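Local coordinates for FOKI restriction endonuclease (Planomicrobium okeanokoites, PDB 2FOK), which cleaves double-stranded DNA as a type IIS restriction endonuclease, with a DNA-recognition region of helix-turn-helix-related subdomains and a metal-dependent cleavage domain of the PD-(D/E)XK clan, at residues Y292-A297 against Y305-R310; L312-L317 against L372-P377. All coordinates share one frame; numbering follows the deposited sequence.

Overall arrangement
Both contacts use helix 303-319 of the D3 region and follow one another along the chain. From the N terminus, the loop after helix 269-279 supplies 292-297, and contact 1 closes a short turn-back when this loop packs on 305-310, eight residues later. The helix runs on into 312-317, where contact 2 opens. After helices 325-334 and 341-352 and the strands 358-361 and 364-367, the chain returns as 372-377, on its way to helix 389-398. The two centres lie about 9 Å apart. Trp-293 CE3 meets Pro-377 CG at 3.6 Å, so the incoming and outgoing loops also touch each other beside the shared helix.

Contact 1. Residues Y292-A297 against Y305-R310; sequences YWEMLA and YVRTRR
The loop leading into helix 303-319, a helix of the D3 region (a family of the helix-turn-helix clan), folds back on the early turns of that helix, and Arg-307 reaches from the helix across the loop. Its chain runs extended from CG to NE and ends side-on at one backbone oxygen: NE and NH2 both donate to Ala-297 O, at 2.7 Å and 2.6 Å, and the oxygen sits in the guanidinium plane. The NH2 bond is also in the carbonyl plane, whereas NE is tilted 27° from it. Glu-294 O lies over one guanidinium face without a bond. Nearer the helix, Arg-307 CB sits over a face of the Trp-293 indole, 3.7 Å from the centroid of the five-membered ring, a CH-pi contact. The indole reaches the helix because chi1 (-175°) turns CG opposite the backbone N, and NE1 donates in the ring plane to Thr-308 OG1 at 3.2 Å, a hydroxyl also bonded to Glu-304 O. Three residues after Arg-307, Arg-310 NH1 donates to Leu-296 O at 2.9 Å, with the oxygen near the guanidinium plane. A leucine in place of Arg-307 has neither donor, and the loop around Ala-297, its carbonyl without mates from the helix, would probably be freer to shift. Arg-307 also binds the N-terminal segment, NH1 to Arg-6 O and NH2 to Thr-7 OG1, while Arg-310 forms salt bridges through NE with Asp-347 of helix 341-352 and through NH2 with Glu-189. The contact thus lies buried between the N-terminal segment and helix 341-352.

Contact 2. Residues L312-L317 against L372-P377; sequences LILEIL and LQFVIP
Phe-374 holds CG between its backbone N and carbonyl carbon (chi1 56°), a torsion that carries the ring from the loop to helix 303-319, where CZ meets Leu-314 CD1 at 3.6 Å. The methyl approaches the ring obliquely, and CE1 is the next ring atom it touches, at 3.8 Å. Two residues further along the loop, Ile-376 sets CG1 anti to the carbonyl carbon (chi1 -67°), and its extended branch ends with CD1 against Leu-312 CD2. At 3.5 Å this methyl pair is closer than usual van der Waals packing, and the two side chains meet at about a right angle. Glu-315 runs extended beyond CG alongside these two pairs. Its CG comes within 4.3 Å of Phe-374 CZ, while OE2 lies 3.7 Å from Ile-376 CD1. Ala-311 of the same helix touches both loop side chains, and Leu-351 of helix 341-352 packs on Leu-314, so the loop side chains join apolar side chains of the helices. The two segments bury 219 Å² between them. With methyls and a ring at these distances and no hydrogen bonds between 312-317 and 372-377, the contact rests on dispersion. Glu-315 OE2, lying against Ile-376 CD1, forms a salt bridge with Arg-379 NH2 just beyond the loop segment, so the carboxylate edges the apolar contact with its charge compensated.

Contact 1. Residues Y292-A297 against Y305-R310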
loop_
_atom_site.group_PDB
_atom_site.type_symbol
_atom_site.label_atom_id
_atom_site.label_comp_id
_atom_site.label_asym_id
_atom_site.label_seq_id
_atom_site.Cartn_x
_atom_site.Cartn_y
_atom_site.Cartn_z
ATOM N N TYR A 292 15.624 -5.391 5.850
ATOM C CA TYR A 292 16.575 -4.748 4.962
ATOM C C TYR A 292 16.090 -3.355 4.595
ATOM O O TYR A 292 14.897 -3.112 4.467
ATOM C CB TYR A 292 16.787 -5.587 3.688
ATOM C CG TYR A 292 15.720 -6.637 3.477
ATOM C CD1 TYR A 292 15.812 -7.885 4.098
ATOM C CD2 TYR A 292 14.564 -6.347 2.746
ATOM C CE1 TYR A 292 14.777 -8.814 4.007
ATOM C CE2 TYR A 292 13.522 -7.271 2.650
ATOM C CZ TYR A 292 13.633 -8.498 3.285
ATOM O OH TYR A 292 12.597 -9.409 3.208
ATOM N N TRP A 293 17.054 -2.451 4.454
ATOM C CA TRP A 293 16.852 -1.058 4.091
ATOM C C TRP A 293 15.842 -0.884 2.955
ATOM O O TRP A 293 15.083 0.083 2.936
ATOM C CB TRP A 293 18.210 -0.491 3.675
ATOM C CG TRP A 293 18.252 0.964 3.370
ATOM C CD1 TRP A 293 18.311 1.991 4.270
ATOM C CD2 TRP A 293 18.327 1.558 2.076
ATOM N NE1 TRP A 293 18.426 3.188 3.615
ATOM C CE2 TRP A 293 18.440 2.953 2.265
ATOM C CE3 TRP A 293 18.315 1.047 0.767
ATOM C CZ2 TRP A 293 18.538 3.850 1.194
ATOM C CZ3 TRP A 293 18.415 1.938 -0.303
ATOM C CH2 TRP A 293 18.526 3.327 -0.079
ATOM N N GLU A 294 15.841 -1.825 2.015
ATOM C CA GLU A 294 14.947 -1.773 0.853
ATOM C C GLU A 294 13.496 -2.114 1.142
ATOM O O GLU A 294 12.664 -2.069 0.243
ATOM C CB GLU A 294 15.447 -2.712 -0.246
ATOM C CG GLU A 294 16.637 -2.204 -1.013
ATOM C CD GLU A 294 17.950 -2.630 -0.390
ATOM O OE1 GLU A 294 17.950 -3.076 0.780
ATOM O OE2 GLU A 294 18.989 -2.518 -1.075
ATOM N N MET A 295 13.180 -2.468 2.380
ATOM C CA MET A 295 11.807 -2.821 2.702
ATOM C C MET A 295 11.106 -1.754 3.533
ATOM O O MET A 295 9.892 -1.818 3.740
ATOM C CB MET A 295 11.762 -4.172 3.435
ATOM C CG MET A 295 12.129 -4.144 4.920
ATOM S SD MET A 295 11.470 -5.598 5.811
ATOM C CE MET A 295 10.586 -4.815 7.148
ATOM N N LEU A 296 11.869 -0.760 3.975
ATOM C CA LEU A 296 11.337 0.303 4.819
ATOM C C LEU A 296 10.609 1.421 4.069
ATOM O O LEU A 296 10.209 2.408 4.672
ATOM C CB LEU A 296 12.474 0.882 5.683
ATOM C CG LEU A 296 13.404 -0.158 6.341
ATOM C CD1 LEU A 296 14.503 0.532 7.150
ATOM C CD2 LEU A 296 12.594 -1.061 7.250
ATOM N N ALA A 297 10.429 1.257 2.762
ATOM C CA ALA A 297 9.726 2.236 1.932
ATOM C C ALA A 297 9.714 1.743 0.497
ATOM O O ALA A 297 10.741 1.285 -0.002
ATOM C CB ALA A 297 10.407 3.619 2.011
ATOM N N TYR A 305 15.969 8.698 1.279
ATOM C CA TYR A 305 16.172 9.436 2.517
ATOM C C TYR A 305 15.349 8.818 3.636
ATOM O O TYR A 305 15.845 8.608 4.744
ATOM C CB TYR A 305 15.773 10.907 2.343
ATOM C CG TYR A 305 15.654 11.674 3.652
ATOM C CD1 TYR A 305 14.512 11.570 4.446
ATOM C CD2 TYR A 305 16.699 12.477 4.109
ATOM C CE1 TYR A 305 14.414 12.240 5.664
ATOM C CE2 TYR A 305 16.612 13.154 5.327
ATOM C CZ TYR A 305 15.467 13.028 6.099
ATOM O OH TYR A 305 15.382 13.683 7.309
ATOM N N VAL A 306 14.086 8.532 3.336
ATOM C CA VAL A 306 13.168 7.950 4.311
ATOM C C VAL A 306 13.622 6.566 4.776
ATOM O O VAL A 306 13.575 6.259 5.969
ATOM C CB VAL A 306 11.722 7.886 3.733
ATOM C CG1 VAL A 306 10.717 7.508 4.822
ATOM C CG2 VAL A 306 11.351 9.235 3.159
ATOM N N ARG A 307 14.064 5.733 3.839
ATOM C CA ARG A 307 14.540 4.393 4.182
ATOM C C ARG A 307 15.675 4.469 5.216
ATOM O O ARG A 307 15.738 3.666 6.146
ATOM C CB ARG A 307 15.038 3.673 2.926
ATOM C CG ARG A 307 13.999 2.795 2.219
ATOM C CD ARG A 307 14.414 2.528 0.769
ATOM N NE ARG A 307 13.359 1.883 -0.010
ATOM C CZ ARG A 307 13.540 1.285 -1.186
ATOM N NH1 ARG A 307 14.745 1.241 -1.741
ATOM N NH2 ARG A 307 12.511 0.712 -1.803
ATOM N N THR A 308 16.575 5.431 5.048
ATOM C CA THR A 308 17.683 5.590 5.974
ATOM C C THR A 308 17.183 6.012 7.354
ATOM O O THR A 308 17.558 5.421 8.372
ATOM C CB THR A 308 18.692 6.632 5.458
ATOM O OG1 THR A 308 19.018 6.339 4.095
ATOM C CG2 THR A 308 19.965 6.601 6.284
ATOM N N ARG A 309 16.328 7.029 7.378
ATOM C CA ARG A 309 15.759 7.540 8.623
ATOM C C ARG A 309 15.107 6.421 9.442
ATOM O O ARG A 309 15.335 6.306 10.644
ATOM C CB ARG A 309 14.733 8.630 8.303
ATOM C CG ARG A 309 14.388 9.553 9.461
ATOM C CD ARG A 309 12.889 9.819 9.464
ATOM N NE ARG A 309 12.515 10.927 8.593
ATOM C CZ ARG A 309 11.476 10.939 7.756
ATOM N NH1 ARG A 309 10.668 9.892 7.650
ATOM N NH2 ARG A 309 11.243 12.024 7.030
ATOM N N ARG A 310 14.287 5.598 8.796
ATOM C CA ARG A 310 13.652 4.497 9.506
ATOM C C ARG A 310 14.689 3.438 9.893
ATOM O O ARG A 310 14.554 2.792 10.921
ATOM C CB ARG A 310 12.544 3.885 8.648
ATOM C CG ARG A 310 11.269 4.725 8.658
ATOM C CD ARG A 310 10.314 4.372 7.517
ATOM N NE ARG A 310 9.187 5.297 7.484
ATOM C CZ ARG A 310 8.360 5.445 6.457
ATOM N NH1 ARG A 310 8.521 4.726 5.359
ATOM N NH2 ARG A 310 7.387 6.344 6.515
#

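Contact 2. Residues L312-L317 against L372-P377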
loop_
_atom_site.group_PDB
_atom_site.type_symbol
_atom_site.label_atom_id
_atom_site.label_comp_id
_atom_site.label_asym_id
_atom_site.label_seq_id
_atom_site.Cartn_x
_atom_site.Cartn_y
_atom_site.Cartn_z
ATOM N N LEU A 312 17.902 3.951 10.710
ATOM C CA LEU A 312 18.631 4.466 11.849
ATOM C C LEU A 312 17.801 4.460 13.138
ATOM O O LEU A 312 18.359 4.399 14.230
ATOM C CB LEU A 312 19.120 5.879 11.537
ATOM C CG LEU A 312 20.213 5.886 10.472
ATOM C CD1 LEU A 312 20.579 7.306 10.094
ATOM C CD2 LEU A 312 21.416 5.117 11.014
ATOM N N ILE A 313 16.478 4.539 13.030
ATOM C CA ILE A 313 15.671 4.499 14.237
ATOM C C ILE A 313 15.636 3.057 14.736
ATOM O O ILE A 313 15.646 2.803 15.937
ATOM C CB ILE A 313 14.221 4.991 14.008
ATOM C CG1 ILE A 313 14.211 6.430 13.483
ATOM C CG2 ILE A 313 13.475 4.974 15.321
ATOM C CD1 ILE A 313 12.899 6.824 12.784
ATOM N N LEU A 314 15.586 2.111 13.808
ATOM C CA LEU A 314 15.583 0.699 14.168
ATOM C C LEU A 314 16.859 0.410 14.969
ATOM O O LEU A 314 16.813 -0.211 16.029
ATOM C CB LEU A 314 15.584 -0.168 12.904
ATOM C CG LEU A 314 14.583 -1.319 12.744
ATOM C CD1 LEU A 314 15.007 -2.188 11.571
ATOM C CD2 LEU A 314 14.487 -2.135 14.012
ATOM N N GLU A 315 17.992 0.874 14.445
ATOM C CA GLU A 315 19.298 0.669 15.063
ATOM C C GLU A 315 19.374 1.179 16.486
ATOM O O GLU A 315 19.887 0.490 17.373
ATOM C CB GLU A 315 20.379 1.365 14.250
ATOM C CG GLU A 315 20.834 0.599 13.030
ATOM C CD GLU A 315 22.060 1.224 12.405
ATOM O OE1 GLU A 315 22.584 2.194 12.996
ATOM O OE2 GLU A 315 22.493 0.749 11.333
ATOM N N ILE A 316 18.880 2.396 16.696
ATOM C CA ILE A 316 18.906 3.009 18.013
ATOM C C ILE A 316 18.138 2.146 18.986
ATOM O O ILE A 316 18.620 1.844 20.076
ATOM C CB ILE A 316 18.310 4.431 17.974
ATOM C CG1 ILE A 316 19.155 5.320 17.053
ATOM C CG2 ILE A 316 18.301 5.029 19.358
ATOM C CD1 ILE A 316 18.603 6.734 16.847
ATOM N N LEU A 317 16.947 1.728 18.584
ATOM C CA LEU A 317 16.113 0.883 19.436
ATOM C C LEU A 317 16.835 -0.417 19.726
ATOM O O LEU A 317 16.772 -0.944 20.837
ATOM C CB LEU A 317 14.778 0.585 18.752
ATOM C CG LEU A 317 13.815 1.765 18.805
ATOM C CD1 LEU A 317 12.836 1.692 17.652
ATOM C CD2 LEU A 317 13.092 1.748 20.149
ATOM N N LEU A 372 18.221 -9.423 12.789
ATOM C CA LEU A 372 19.609 -9.624 12.361
ATOM C C LEU A 372 20.234 -8.342 11.806
ATOM O O LEU A 372 19.567 -7.313 11.660
ATOM C CB LEU A 372 19.709 -10.729 11.301
ATOM C CG LEU A 372 19.501 -12.154 11.813
ATOM C CD1 LEU A 372 18.744 -12.945 10.767
ATOM C CD2 LEU A 372 20.861 -12.812 12.150
ATOM N N GLN A 373 21.522 -8.429 11.484
ATOM C CA GLN A 373 22.285 -7.302 10.957
ATOM C C GLN A 373 22.019 -7.002 9.486
ATOM O O GLN A 373 22.297 -7.825 8.615
ATOM C CB GLN A 373 23.788 -7.554 11.154
ATOM C CG GLN A 373 24.336 -8.719 10.342
ATOM C CD GLN A 373 25.856 -8.798 10.362
ATOM O OE1 GLN A 373 26.463 -9.420 9.490
ATOM N NE2 GLN A 373 26.475 -8.171 11.357
ATOM N N PHE A 374 21.481 -5.816 9.218
ATOM C CA PHE A 374 21.205 -5.383 7.852
ATOM C C PHE A 374 22.096 -4.185 7.550
ATOM O O PHE A 374 22.459 -3.434 8.450
ATOM C CB PHE A 374 19.740 -4.975 7.700
ATOM C CG PHE A 374 19.302 -3.911 8.663
ATOM C CD1 PHE A 374 19.033 -4.224 9.993
ATOM C CD2 PHE A 374 19.136 -2.599 8.237
ATOM C CE1 PHE A 374 18.602 -3.242 10.886
ATOM C CE2 PHE A 374 18.707 -1.612 9.119
ATOM C CZ PHE A 374 18.438 -1.934 10.449
ATOM N N VAL A 375 22.448 -3.996 6.288
ATOM C CA VAL A 375 23.309 -2.881 5.932
ATOM C C VAL A 375 22.584 -1.671 5.360
ATOM O O VAL A 375 21.676 -1.804 4.539
ATOM C CB VAL A 375 24.383 -3.320 4.915
ATOM C CG1 VAL A 375 23.772 -3.475 3.531
ATOM C CG2 VAL A 375 25.509 -2.306 4.891
ATOM N N ILE A 376 22.973 -0.487 5.824
ATOM C CA ILE A 376 22.419 0.759 5.310
ATOM C C ILE A 376 23.469 1.100 4.263
ATOM O O ILE A 376 24.599 1.446 4.608
ATOM C CB ILE A 376 22.402 1.896 6.364
ATOM C CG1 ILE A 376 21.432 1.570 7.498
ATOM C CG2 ILE A 376 21.966 3.190 5.713
ATOM C CD1 ILE A 376 21.230 2.719 8.476
ATOM N N PRO A 377 23.117 1.000 2.974
ATOM C CA PRO A 377 24.047 1.292 1.875
ATOM C C PRO A 377 24.427 2.766 1.730
ATOM O O PRO A 377 23.639 3.654 2.044
ATOM C CB PRO A 377 23.313 0.767 0.646
ATOM C CG PRO A 377 21.866 0.920 1.006
ATOM C CD PRO A 377 21.787 0.609 2.481
#